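Local coordinates for protein 6-phosphogluconate dehydratase (Shewanella oneidensis, PDB 2GP4) that catalyses the dehydration of 6-phosphogluconate to 2-keto-3-deoxy-6-phosphogluconate, a step of the Entner-Doudoroff pathway, and is captured here without its iron-sulfur cluster, at residues D472-L477 and L507-P512; V24-T29 and L385-V390; V151-T156 and L181-L186. All coordinates share one frame; numbering follows the deposited sequence.

Interaction 1 (D472-L477 and L507-P512); sequences DDQNKL and LHKLTP
A water oxygen accepts from both segments at once, from Gln474 NE2 at 3.1 Å and from the backbone N of His508 at 3.0 Å. The other end of the same amide, Gln474 OE1, takes the backbone N-H of Lys509 at 3.1 Å, the donor tilted 33° from the carbonyl plane. Glutamine suits the place because its amide both accepts and donates: it takes Lys509 N directly and is linked to His508 N through the water to which both donate. Its CG sits between the backbone N and the carbonyl carbon (chi1 73°), and the chain then runs extended across Leu507, whose CD2 lies 3.6 Å from Gln474 CD. Lys509, bent at chi3 (82°), brings NZ to bond Asn475 OD1 in the carbonyl plane; the modelled 2.5 Å is shorter than usual and probably imprecise. An Asx turn steadies Asn475, its backbone N bonding Asp473 OD1 at 2.9 Å. On the buried side Leu477 CD2 meets Leu510 CD1 at 3.8 Å; Leu477 packs on Val492 and Leu510 on Val494, both of strand 490-494. The contact joins the turns leading into helices 477-482 and 511-519, the helices of two beta-alpha-beta units in the C-terminal domain's mixed sheet.

Interaction 2 (V24-T29 and L385-V390); sequences VVQSVT and LLHEDV
A helix-to-loop contact joins the long N-terminal helix 23-51 to the irregular chain between helix 372-383 and strand 391-392, and its polar core is a short chain of hydrogen bonds from a histidine through a threonine to a helical carbonyl. His387 NE2 donates to Thr29 OG1 at 2.8 Å, with the oxygen at the edge of the imidazole and only 10° out of its plane. Thr29 OG1 in turn donates to Val25 O, one turn back along the helix, at 2.6 Å. Threonine suits the place because its hydroxyl can accept from the ring while giving its own proton to the backbone. The torsion that allows this sets OG1 beside the backbone N (chi1 -58°) and sends the methyl CG2 anti to that N, where it lies 3.5 Å from His387 NE2. Both residues are buried, and these bonds give the ring N-H and the hydroxyl partners within the protein.

Beside these bonds the contact is apolar. Val25 CG2 touches Leu385 CD2 at 3.8 Å, the two side chains crossing at about a right angle, while Val25 CG1 approaches His387 obliquely and lies 3.9 Å from Leu385 O. A beta-branched valine presents a methyl to each of these neighbours. Gln26 bends at chi2 and brings its amide to the CE1 side of the ring, the two planes 61° apart. Around the contact, Val308 of helix 304-316 covers both Val25 and Thr29, Met21 touches His387, and Asn309 OD1 accepts from the backbone N of His387, tying the loop to helix 304-316. Val25 O, finally, accepts two donors, the backbone N of Thr29 at 3.0 Å and the hydroxyl OG1 of Thr29, which reach it from opposite faces of its carbonyl plane.

Interaction 3 (V151-T156 and L181-L186); sequences VIAMAT and LLIGAL
Thr156 and Leu181 meet at about a right angle, the isobutyl end of the leucine swinging back to bring its CD2 to 3.6 Å from Thr156 OG1. That hydroxyl is engaged in its own helix, donating to Ile152 O at 2.8 Å from above the carbonyl plane, so it can tolerate an apolar neighbour. With OG1 beside the backbone N (chi1 -60°), the methyl CG2 falls anti to that N and rests against the backbone of Gly184 and Ala185, 3.9 Å from Ala185 N. Ile152 crosses Leu181 obliquely, its CG2 4.1 Å from Leu181 CG. Helices 145-160 and 179-186, separated by strand 167-171, form a close-packed pair in the largely helical N-terminal domain, with Ala153 and Gly184 at the crossing; their segments cross at -38° with axes 7.3 Å apart. Small residues permit such closeness: Gly184 CA approaches Ala153 O at 3.5 Å in a CA-H...O contact, and a CB on Gly184 would clash with Ala153 O and Thr156 CB. With an alanine replacing Thr156, Ile152 O would probably lose its hydroxyl donor, and a gap would open beside Leu181 CD2 and the Gly184-Ala185 peptide. Ala153 CB, small beside the glycine, abuts Ile183 CG2 at 3.9 Å.

How the interactions relate
Along the chain, interaction 3 is nested within the long loop that interaction 2 closes, and interaction 1 follows both. Interaction 2 ties the N-terminal helix 23-51 to a segment more than 350 residues later, whereas interactions 1 and 3 each join parts 30 residues apart or closer. Interactions 2 and 3 belong to the largely helical N-terminal part, their centres 27 Å apart and their nearest atoms about 14 Å apart. Interaction 1 lies in the C-terminal beta-sheet domain, its centre 39 Å from that of interaction 2, across the chain's centre, and 32 Å from that of interaction 3. None touches another: interaction 2 closes a long span, while 1 and 3 tie neighbouring elements within their domains.

Interaction 1 (D472-L477 and L507-P512)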
ATOM      1  N   ASP A 472      -5.760  11.664  23.327  1.00 23.14           N
ATOM      2  CA  ASP A 472      -6.639  10.738  22.606  1.00 23.42           C
ATOM      3  C   ASP A 472      -7.310  11.380  21.396  1.00 23.72           C
ATOM      4  O   ASP A 472      -8.263  10.839  20.828  1.00 23.78           O
ATOM      5  CB  ASP A 472      -7.661  10.077  23.549  1.00 23.45           C
ATOM      6  CG  ASP A 472      -8.560  11.077  24.263  1.00 23.90           C
ATOM      7  OD1 ASP A 472      -8.670  12.248  23.836  1.00 24.27           O
ATOM      8  OD2 ASP A 472      -9.181  10.669  25.265  1.00 24.60           O
ATOM      9  N   ASP A 473      -6.786  12.536  21.008  1.00 24.08           N
ATOM     10  CA  ASP A 473      -7.280  13.293  19.873  1.00 24.63           C
ATOM     11  C   ASP A 473      -6.123  14.151  19.401  1.00 24.71           C
ATOM     12  O   ASP A 473      -5.522  14.875  20.194  1.00 24.82           O
ATOM     13  CB  ASP A 473      -8.461  14.168  20.304  1.00 24.96           C
ATOM     14  CG  ASP A 473      -9.155  14.856  19.138  1.00 26.34           C
ATOM     15  OD1 ASP A 473      -8.486  15.247  18.155  1.00 27.33           O
ATOM     16  OD2 ASP A 473     -10.392  15.033  19.221  1.00 28.74           O
ATOM     17  N   GLN A 474      -5.807  14.067  18.111  1.00 25.04           N
ATOM     18  CA  GLN A 474      -4.681  14.809  17.544  1.00 25.37           C
ATOM     19  C   GLN A 474      -4.851  16.334  17.662  1.00 25.54           C
ATOM     20  O   GLN A 474      -3.872  17.080  17.589  1.00 25.39           O
ATOM     21  CB  GLN A 474      -4.427  14.391  16.091  1.00 25.21           C
ATOM     22  CG  GLN A 474      -5.458  14.893  15.075  1.00 25.37           C
ATOM     23  CD  GLN A 474      -4.939  14.855  13.641  1.00 25.57           C
ATOM     24  OE1 GLN A 474      -3.729  14.788  13.403  1.00 25.96           O
ATOM     25  NE2 GLN A 474      -5.855  14.899  12.682  1.00 24.76           N
ATOM     26  N   ASN A 475      -6.092  16.781  17.845  1.00 25.67           N
ATOM     27  CA  ASN A 475      -6.390  18.202  17.991  1.00 26.20           C
ATOM     28  C   ASN A 475      -5.959  18.788  19.338  1.00 26.30           C
ATOM     29  O   ASN A 475      -5.775  19.998  19.452  1.00 26.47           O
ATOM     30  CB  ASN A 475      -7.875  18.469  17.740  1.00 26.18           C
ATOM     31  CG  ASN A 475      -8.305  18.086  16.339  1.00 26.62           C
ATOM     32  OD1 ASN A 475      -7.799  18.615  15.350  1.00 26.73           O
ATOM     33  ND2 ASN A 475      -9.244  17.158  16.249  1.00 27.36           N
ATOM     34  N   LYS A 476      -5.794  17.925  20.340  1.00 26.39           N
ATOM     35  CA  LYS A 476      -5.357  18.326  21.680  1.00 26.50           C
ATOM     36  C   LYS A 476      -3.874  18.706  21.749  1.00 26.81           C
ATOM     37  O   LYS A 476      -3.420  19.270  22.753  1.00 26.90           O
ATOM     38  CB  LYS A 476      -5.626  17.199  22.679  1.00 26.39           C
ATOM     39  CG  LYS A 476      -7.073  17.042  23.088  1.00 26.45           C
ATOM     40  CD  LYS A 476      -7.220  15.900  24.073  1.00 26.69           C
ATOM     41  CE  LYS A 476      -8.573  15.930  24.768  1.00 26.82           C
ATOM     42  NZ  LYS A 476      -9.657  15.386  23.920  1.00 26.32           N
ATOM     43  N   LEU A 477      -3.132  18.404  20.683  1.00 26.96           N
ATOM     44  CA  LEU A 477      -1.680  18.564  20.663  1.00 27.22           C
ATOM     45  C   LEU A 477      -1.215  20.021  20.646  1.00 27.60           C
ATOM     46  O   LEU A 477      -0.238  20.369  21.313  1.00 27.77           O
ATOM     47  CB  LEU A 477      -1.068  17.801  19.480  1.00 27.23           C
ATOM     48  CG  LEU A 477       0.465  17.735  19.440  1.00 27.28           C
ATOM     49  CD1 LEU A 477       0.988  16.822  20.547  1.00 26.58           C
ATOM     50  CD2 LEU A 477       0.973  17.290  18.072  1.00 26.91           C
ATOM     51  N   LEU A 507      -3.544  10.989  10.285  1.00 26.09           N
ATOM     52  CA  LEU A 507      -3.369  12.107  11.198  1.00 26.55           C
ATOM     53  C   LEU A 507      -2.289  13.042  10.668  1.00 26.93           C
ATOM     54  O   LEU A 507      -1.113  12.731  10.729  1.00 26.83           O
ATOM     55  CB  LEU A 507      -3.042  11.602  12.607  1.00 26.50           C
ATOM     56  CG  LEU A 507      -4.007  10.582  13.227  1.00 25.70           C
ATOM     57  CD1 LEU A 507      -3.330   9.857  14.375  1.00 24.70           C
ATOM     58  CD2 LEU A 507      -5.319  11.232  13.675  1.00 25.45           C
ATOM     59  N   HIS A 508      -2.710  14.188  10.139  1.00 27.75           N
ATOM     60  CA  HIS A 508      -1.802  15.104   9.455  1.00 28.62           C
ATOM     61  C   HIS A 508      -1.249  16.206  10.355  1.00 28.83           C
ATOM     62  O   HIS A 508      -0.319  16.902   9.967  1.00 28.96           O
ATOM     63  CB  HIS A 508      -2.482  15.716   8.224  1.00 28.70           C
ATOM     64  CG  HIS A 508      -2.914  14.702   7.211  1.00 30.34           C
ATOM     65  ND1 HIS A 508      -2.020  14.028   6.405  1.00 31.47           N
ATOM     66  CD2 HIS A 508      -4.144  14.239   6.880  1.00 31.58           C
ATOM     67  CE1 HIS A 508      -2.683  13.198   5.618  1.00 32.16           C
ATOM     68  NE2 HIS A 508      -3.972  13.306   5.885  1.00 32.14           N
ATOM     69  N   LYS A 509      -1.813  16.351  11.551  1.00 29.23           N
ATOM     70  CA  LYS A 509      -1.448  17.450  12.450  1.00 29.84           C
ATOM     71  C   LYS A 509      -0.313  17.121  13.430  1.00 29.67           C
ATOM     72  O   LYS A 509       0.021  17.938  14.289  1.00 29.66           O
ATOM     73  CB  LYS A 509      -2.687  17.936  13.216  1.00 29.79           C
ATOM     74  CG  LYS A 509      -3.701  18.679  12.345  1.00 30.60           C
ATOM     75  CD  LYS A 509      -5.046  18.856  13.042  1.00 30.69           C
ATOM     76  CE  LYS A 509      -5.041  20.038  13.993  1.00 32.62           C
ATOM     77  NZ  LYS A 509      -6.436  20.450  14.335  1.00 33.40           N
ATOM     78  N   LEU A 510       0.283  15.939  13.284  1.00 29.74           N
ATOM     79  CA  LEU A 510       1.252  15.421  14.257  1.00 29.67           C
ATOM     80  C   LEU A 510       2.713  15.708  13.918  1.00 29.65           C
ATOM     81  O   LEU A 510       3.456  16.245  14.749  1.00 29.41           O
ATOM     82  CB  LEU A 510       1.049  13.914  14.452  1.00 29.63           C
ATOM     83  CG  LEU A 510       0.270  13.411  15.672  1.00 29.75           C
ATOM     84  CD1 LEU A 510      -0.742  14.422  16.202  1.00 29.79           C
ATOM     85  CD2 LEU A 510      -0.402  12.071  15.374  1.00 29.43           C
ATOM     86  N   THR A 511       3.109  15.348  12.699  1.00 29.72           N
ATOM     87  CA  THR A 511       4.511  15.427  12.258  1.00 30.03           C
ATOM     88  C   THR A 511       5.147  16.833  12.231  1.00 30.14           C
ATOM     89  O   THR A 511       6.326  16.965  12.573  1.00 30.43           O
ATOM     90  CB  THR A 511       4.731  14.721  10.892  1.00 30.04           C
ATOM     91  OG1 THR A 511       3.899  15.329   9.899  1.00 30.50           O
ATOM     92  CG2 THR A 511       4.400  13.230  10.989  1.00 29.41           C
ATOM     93  N   PRO A 512       4.393  17.877  11.810  1.00 30.06           N
ATOM     94  CA  PRO A 512       5.017  19.201  11.684  1.00 29.99           C
ATOM     95  C   PRO A 512       5.554  19.771  12.999  1.00 29.90           C
ATOM     96  O   PRO A 512       6.689  20.248  13.041  1.00 29.87           O
ATOM     97  CB  PRO A 512       3.878  20.090  11.154  1.00 29.91           C
ATOM     98  CG  PRO A 512       2.877  19.140  10.575  1.00 30.28           C
ATOM     99  CD  PRO A 512       2.969  17.913  11.420  1.00 30.24           C
TER
HETATM  100  O   HOH W   1      -5.467  15.347   9.651  1.00 26.70           O

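Interaction 2 (V24-T29 and L385-V390)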
ATOM      1  N   VAL A  24      17.225 -13.726   0.921  1.00 23.23           N
ATOM      2  CA  VAL A  24      16.230 -13.179   1.846  1.00 22.85           C
ATOM      3  C   VAL A  24      14.816 -13.188   1.264  1.00 22.70           C
ATOM      4  O   VAL A  24      13.856 -13.531   1.955  1.00 22.75           O
ATOM      5  CB  VAL A  24      16.575 -11.746   2.285  1.00 22.74           C
ATOM      6  CG1 VAL A  24      15.421 -11.137   3.087  1.00 22.65           C
ATOM      7  CG2 VAL A  24      17.858 -11.738   3.100  1.00 22.72           C
ATOM      8  N   VAL A  25      14.695 -12.789   0.004  1.00 22.35           N
ATOM      9  CA  VAL A  25      13.417 -12.784  -0.689  1.00 22.05           C
ATOM     10  C   VAL A  25      12.935 -14.217  -0.905  1.00 22.06           C
ATOM     11  O   VAL A  25      11.748 -14.499  -0.776  1.00 22.29           O
ATOM     12  CB  VAL A  25      13.499 -12.040  -2.046  1.00 21.93           C
ATOM     13  CG1 VAL A  25      12.136 -11.961  -2.683  1.00 21.35           C
ATOM     14  CG2 VAL A  25      14.073 -10.647  -1.862  1.00 21.64           C
ATOM     15  N   GLN A  26      13.855 -15.122  -1.226  1.00 22.03           N
ATOM     16  CA  GLN A  26      13.492 -16.527  -1.388  1.00 22.32           C
ATOM     17  C   GLN A  26      13.024 -17.121  -0.061  1.00 21.95           C
ATOM     18  O   GLN A  26      12.027 -17.845  -0.018  1.00 22.00           O
ATOM     19  CB  GLN A  26      14.643 -17.346  -1.982  1.00 22.29           C
ATOM     20  CG  GLN A  26      14.240 -18.764  -2.413  1.00 24.00           C
ATOM     21  CD  GLN A  26      13.096 -18.788  -3.430  1.00 25.75           C
ATOM     22  OE1 GLN A  26      11.933 -18.989  -3.068  1.00 26.60           O
ATOM     23  NE2 GLN A  26      13.426 -18.576  -4.703  1.00 25.68           N
ATOM     24  N   SER A  27      13.739 -16.783   1.011  1.00 21.44           N
ATOM     25  CA  SER A  27      13.426 -17.259   2.351  1.00 21.16           C
ATOM     26  C   SER A  27      12.047 -16.799   2.828  1.00 20.94           C
ATOM     27  O   SER A  27      11.267 -17.598   3.346  1.00 20.99           O
ATOM     28  CB  SER A  27      14.496 -16.798   3.341  1.00 21.09           C
ATOM     29  OG  SER A  27      14.139 -17.138   4.665  1.00 20.37           O
ATOM     30  N   VAL A  28      11.767 -15.511   2.656  1.00 20.41           N
ATOM     31  CA  VAL A  28      10.522 -14.917   3.118  1.00 20.20           C
ATOM     32  C   VAL A  28       9.342 -15.444   2.298  1.00 20.10           C
ATOM     33  O   VAL A  28       8.285 -15.728   2.852  1.00 20.01           O
ATOM     34  CB  VAL A  28      10.595 -13.362   3.107  1.00 20.34           C
ATOM     35  CG1 VAL A  28       9.230 -12.727   3.402  1.00 20.13           C
ATOM     36  CG2 VAL A  28      11.616 -12.883   4.126  1.00 20.01           C
ATOM     37  N   THR A  29       9.549 -15.587   0.989  1.00 19.99           N
ATOM     38  CA  THR A  29       8.568 -16.197   0.092  1.00 19.71           C
ATOM     39  C   THR A  29       8.201 -17.607   0.542  1.00 19.84           C
ATOM     40  O   THR A  29       7.013 -17.923   0.678  1.00 19.69           O
ATOM     41  CB  THR A  29       9.061 -16.223  -1.378  1.00 19.68           C
ATOM     42  OG1 THR A  29       9.343 -14.889  -1.816  1.00 19.17           O
ATOM     43  CG2 THR A  29       8.014 -16.839  -2.289  1.00 19.02           C
ATOM     44  N   LEU A 385      15.555  -9.740  -6.963  1.00 20.29           N
ATOM     45  CA  LEU A 385      14.667  -9.182  -5.945  1.00 20.28           C
ATOM     46  C   LEU A 385      13.184  -9.322  -6.299  1.00 20.43           C
ATOM     47  O   LEU A 385      12.319  -9.182  -5.427  1.00 20.65           O
ATOM     48  CB  LEU A 385      15.050  -7.732  -5.608  1.00 20.17           C
ATOM     49  CG  LEU A 385      16.426  -7.570  -4.943  1.00 20.05           C
ATOM     50  CD1 LEU A 385      16.892  -6.130  -4.967  1.00 18.79           C
ATOM     51  CD2 LEU A 385      16.462  -8.140  -3.521  1.00 19.97           C
ATOM     52  N   LEU A 386      12.899  -9.607  -7.567  1.00 20.35           N
ATOM     53  CA  LEU A 386      11.548  -9.949  -7.998  1.00 20.63           C
ATOM     54  C   LEU A 386      11.523 -11.340  -8.591  1.00 20.97           C
ATOM     55  O   LEU A 386      12.415 -11.707  -9.358  1.00 21.29           O
ATOM     56  CB  LEU A 386      11.026  -8.962  -9.049  1.00 20.51           C
ATOM     57  CG  LEU A 386      10.701  -7.520  -8.670  1.00 20.11           C
ATOM     58  CD1 LEU A 386      10.474  -6.688  -9.926  1.00 19.51           C
ATOM     59  CD2 LEU A 386       9.495  -7.469  -7.758  1.00 19.31           C
ATOM     60  N   HIS A 387      10.496 -12.109  -8.245  1.00 21.28           N
ATOM     61  CA  HIS A 387      10.253 -13.405  -8.881  1.00 21.46           C
ATOM     62  C   HIS A 387       9.859 -13.199 -10.339  1.00 21.66           C
ATOM     63  O   HIS A 387       8.912 -12.472 -10.629  1.00 21.78           O
ATOM     64  CB  HIS A 387       9.147 -14.165  -8.142  1.00 21.44           C
ATOM     65  CG  HIS A 387       9.500 -14.535  -6.734  1.00 21.36           C
ATOM     66  ND1 HIS A 387      10.325 -15.598  -6.427  1.00 21.35           N
ATOM     67  CD2 HIS A 387       9.133 -13.992  -5.550  1.00 20.98           C
ATOM     68  CE1 HIS A 387      10.451 -15.692  -5.116  1.00 21.36           C
ATOM     69  NE2 HIS A 387       9.735 -14.731  -4.560  1.00 21.50           N
ATOM     70  N   GLU A 388      10.591 -13.835 -11.251  1.00 22.20           N
ATOM     71  CA  GLU A 388      10.325 -13.723 -12.684  1.00 22.43           C
ATOM     72  C   GLU A 388       9.297 -14.742 -13.155  1.00 22.34           C
ATOM     73  O   GLU A 388       8.552 -14.498 -14.114  1.00 22.26           O
ATOM     74  CB  GLU A 388      11.610 -13.911 -13.491  1.00 22.62           C
ATOM     75  CG  GLU A 388      11.487 -13.401 -14.926  1.00 24.53           C
ATOM     76  CD  GLU A 388      12.512 -13.993 -15.864  1.00 27.70           C
ATOM     77  OE1 GLU A 388      13.732 -13.864 -15.590  1.00 29.15           O
ATOM     78  OE2 GLU A 388      12.092 -14.573 -16.891  1.00 28.56           O
ATOM     79  N   ASP A 389       9.271 -15.886 -12.478  1.00 22.18           N
ATOM     80  CA  ASP A 389       8.463 -17.025 -12.889  1.00 22.14           C
ATOM     81  C   ASP A 389       7.024 -16.885 -12.398  1.00 22.16           C
ATOM     82  O   ASP A 389       6.557 -17.660 -11.557  1.00 22.24           O
ATOM     83  CB  ASP A 389       9.100 -18.331 -12.388  1.00 22.01           C
ATOM     84  CG  ASP A 389       9.325 -18.335 -10.885  1.00 21.92           C
ATOM     85  OD1 ASP A 389       9.733 -17.294 -10.321  1.00 22.62           O
ATOM     86  OD2 ASP A 389       9.081 -19.376 -10.261  1.00 22.09           O
ATOM     87  N   VAL A 390       6.329 -15.886 -12.929  1.00 22.30           N
ATOM     88  CA  VAL A 390       4.926 -15.652 -12.589  1.00 22.60           C
ATOM     89  C   VAL A 390       4.065 -15.512 -13.842  1.00 23.10           C
ATOM     90  O   VAL A 390       4.545 -15.066 -14.897  1.00 23.13           O
ATOM     91  CB  VAL A 390       4.739 -14.394 -11.675  1.00 22.66           C
ATOM     92  CG1 VAL A 390       5.218 -14.676 -10.251  1.00 21.94           C
ATOM     93  CG2 VAL A 390       5.450 -13.176 -12.254  1.00 22.16           C
TER

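Interaction 3 (V151-T156 and L181-L186)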
ATOM      1  N   VAL A 151     -16.372  -1.303   1.771  1.00 17.68           N
ATOM      2  CA  VAL A 151     -17.598  -1.009   1.036  1.00 17.40           C
ATOM      3  C   VAL A 151     -17.411  -1.288  -0.457  1.00 17.34           C
ATOM      4  O   VAL A 151     -18.267  -1.925  -1.068  1.00 17.24           O
ATOM      5  CB  VAL A 151     -18.100   0.434   1.291  1.00 17.51           C
ATOM      6  CG1 VAL A 151     -19.357   0.729   0.466  1.00 16.78           C
ATOM      7  CG2 VAL A 151     -18.378   0.646   2.770  1.00 17.07           C
ATOM      8  N   ILE A 152     -16.290  -0.829  -1.023  1.00 17.46           N
ATOM      9  CA  ILE A 152     -15.923  -1.081  -2.439  1.00 17.55           C
ATOM     10  C   ILE A 152     -15.818  -2.585  -2.747  1.00 17.81           C
ATOM     11  O   ILE A 152     -16.322  -3.048  -3.772  1.00 17.45           O
ATOM     12  CB  ILE A 152     -14.595  -0.343  -2.834  1.00 17.65           C
ATOM     13  CG1 ILE A 152     -14.820   1.173  -2.898  1.00 17.62           C
ATOM     14  CG2 ILE A 152     -14.026  -0.852  -4.175  1.00 17.01           C
ATOM     15  CD1 ILE A 152     -13.556   2.000  -2.700  1.00 17.45           C
ATOM     16  N   ALA A 153     -15.164  -3.328  -1.852  1.00 18.21           N
ATOM     17  CA  ALA A 153     -15.075  -4.787  -1.934  1.00 19.21           C
ATOM     18  C   ALA A 153     -16.450  -5.463  -2.010  1.00 19.98           C
ATOM     19  O   ALA A 153     -16.672  -6.355  -2.831  1.00 19.64           O
ATOM     20  CB  ALA A 153     -14.277  -5.339  -0.749  1.00 18.84           C
HETATM   21  N   MSE A 154     -17.365  -5.032  -1.147  1.00 20.98           N
HETATM   22  CA  MSE A 154     -18.714  -5.580  -1.116  1.00 22.89           C
HETATM   23  C   MSE A 154     -19.496  -5.181  -2.356  1.00 21.19           C
HETATM   24  O   MSE A 154     -20.206  -6.004  -2.938  1.00 21.09           O
HETATM   25  CB  MSE A 154     -19.455  -5.135   0.147  1.00 22.27           C
HETATM   26  CG  MSE A 154     -18.780  -5.587   1.409  1.00 25.10           C
HETATM   27 SE   MSE A 154     -19.690  -4.997   3.017  1.00 29.59          SE
HETATM   28  CE  MSE A 154     -20.425  -6.686   3.560  1.00 28.99           C
ATOM     29  N   ALA A 155     -19.357  -3.920  -2.757  1.00 20.50           N
ATOM     30  CA  ALA A 155     -20.046  -3.409  -3.941  1.00 19.90           C
ATOM     31  C   ALA A 155     -19.585  -4.118  -5.220  1.00 19.44           C
ATOM     32  O   ALA A 155     -20.378  -4.320  -6.131  1.00 19.22           O
ATOM     33  CB  ALA A 155     -19.877  -1.892  -4.056  1.00 19.74           C
ATOM     34  N   THR A 156     -18.307  -4.489  -5.267  1.00 19.20           N
ATOM     35  CA  THR A 156     -17.744  -5.278  -6.361  1.00 19.33           C
ATOM     36  C   THR A 156     -18.397  -6.658  -6.407  1.00 19.35           C
ATOM     37  O   THR A 156     -18.810  -7.123  -7.478  1.00 19.08           O
ATOM     38  CB  THR A 156     -16.192  -5.397  -6.231  1.00 19.45           C
ATOM     39  OG1 THR A 156     -15.616  -4.086  -6.252  1.00 19.71           O
ATOM     40  CG2 THR A 156     -15.577  -6.222  -7.369  1.00 18.80           C
ATOM     41  N   LEU A 181     -11.365  -3.046  -4.872  1.00 21.28           N
ATOM     42  CA  LEU A 181     -11.718  -3.790  -6.083  1.00 20.59           C
ATOM     43  C   LEU A 181     -11.024  -5.146  -6.087  1.00 20.06           C
ATOM     44  O   LEU A 181     -11.665  -6.168  -6.338  1.00 19.60           O
ATOM     45  CB  LEU A 181     -11.341  -3.005  -7.337  1.00 20.62           C
ATOM     46  CG  LEU A 181     -12.129  -1.731  -7.644  1.00 21.14           C
ATOM     47  CD1 LEU A 181     -11.284  -0.781  -8.495  1.00 21.23           C
ATOM     48  CD2 LEU A 181     -13.463  -2.050  -8.329  1.00 21.26           C
ATOM     49  N   LEU A 182      -9.726  -5.146  -5.775  1.00 19.58           N
ATOM     50  CA  LEU A 182      -8.925  -6.368  -5.749  1.00 19.36           C
ATOM     51  C   LEU A 182      -9.521  -7.391  -4.788  1.00 19.03           C
ATOM     52  O   LEU A 182      -9.752  -8.533  -5.174  1.00 19.17           O
ATOM     53  CB  LEU A 182      -7.468  -6.077  -5.360  1.00 19.31           C
ATOM     54  CG  LEU A 182      -6.332  -6.789  -6.124  1.00 19.68           C
ATOM     55  CD1 LEU A 182      -5.008  -6.699  -5.369  1.00 19.06           C
ATOM     56  CD2 LEU A 182      -6.637  -8.236  -6.478  1.00 18.77           C
ATOM     57  N   ILE A 183      -9.767  -6.973  -3.547  1.00 18.84           N
ATOM     58  CA  ILE A 183     -10.378  -7.831  -2.528  1.00 18.54           C
ATOM     59  C   ILE A 183     -11.684  -8.439  -3.040  1.00 18.37           C
ATOM     60  O   ILE A 183     -11.867  -9.658  -2.981  1.00 18.16           O
ATOM     61  CB  ILE A 183     -10.636  -7.065  -1.203  1.00 18.49           C
ATOM     62  CG1 ILE A 183      -9.308  -6.669  -0.550  1.00 19.08           C
ATOM     63  CG2 ILE A 183     -11.459  -7.920  -0.235  1.00 18.35           C
ATOM     64  CD1 ILE A 183      -9.420  -5.596   0.522  1.00 17.89           C
ATOM     65  N   GLY A 184     -12.577  -7.587  -3.550  1.00 18.00           N
ATOM     66  CA  GLY A 184     -13.859  -8.037  -4.086  1.00 17.57           C
ATOM     67  C   GLY A 184     -13.684  -8.986  -5.254  1.00 17.51           C
ATOM     68  O   GLY A 184     -14.391  -9.987  -5.360  1.00 17.67           O
ATOM     69  N   ALA A 185     -12.734  -8.668  -6.130  1.00 17.25           N
ATOM     70  CA  ALA A 185     -12.442  -9.487  -7.301  1.00 17.03           C
ATOM     71  C   ALA A 185     -11.990 -10.896  -6.914  1.00 17.16           C
ATOM     72  O   ALA A 185     -12.397 -11.872  -7.546  1.00 17.16           O
ATOM     73  CB  ALA A 185     -11.399  -8.821  -8.165  1.00 16.74           C
ATOM     74  N   LEU A 186     -11.162 -11.007  -5.876  1.00 16.84           N
ATOM     75  CA  LEU A 186     -10.673 -12.319  -5.445  1.00 17.02           C
ATOM     76  C   LEU A 186     -11.768 -13.256  -4.910  1.00 17.19           C
ATOM     77  O   LEU A 186     -11.561 -14.470  -4.832  1.00 17.31           O
ATOM     78  CB  LEU A 186      -9.507 -12.181  -4.462  1.00 16.88           C
ATOM     79  CG  LEU A 186      -8.249 -11.533  -5.061  1.00 16.50           C
ATOM     80  CD1 LEU A 186      -7.343 -10.990  -3.958  1.00 15.50           C
ATOM     81  CD2 LEU A 186      -7.491 -12.486  -5.999  1.00 14.78           C
TER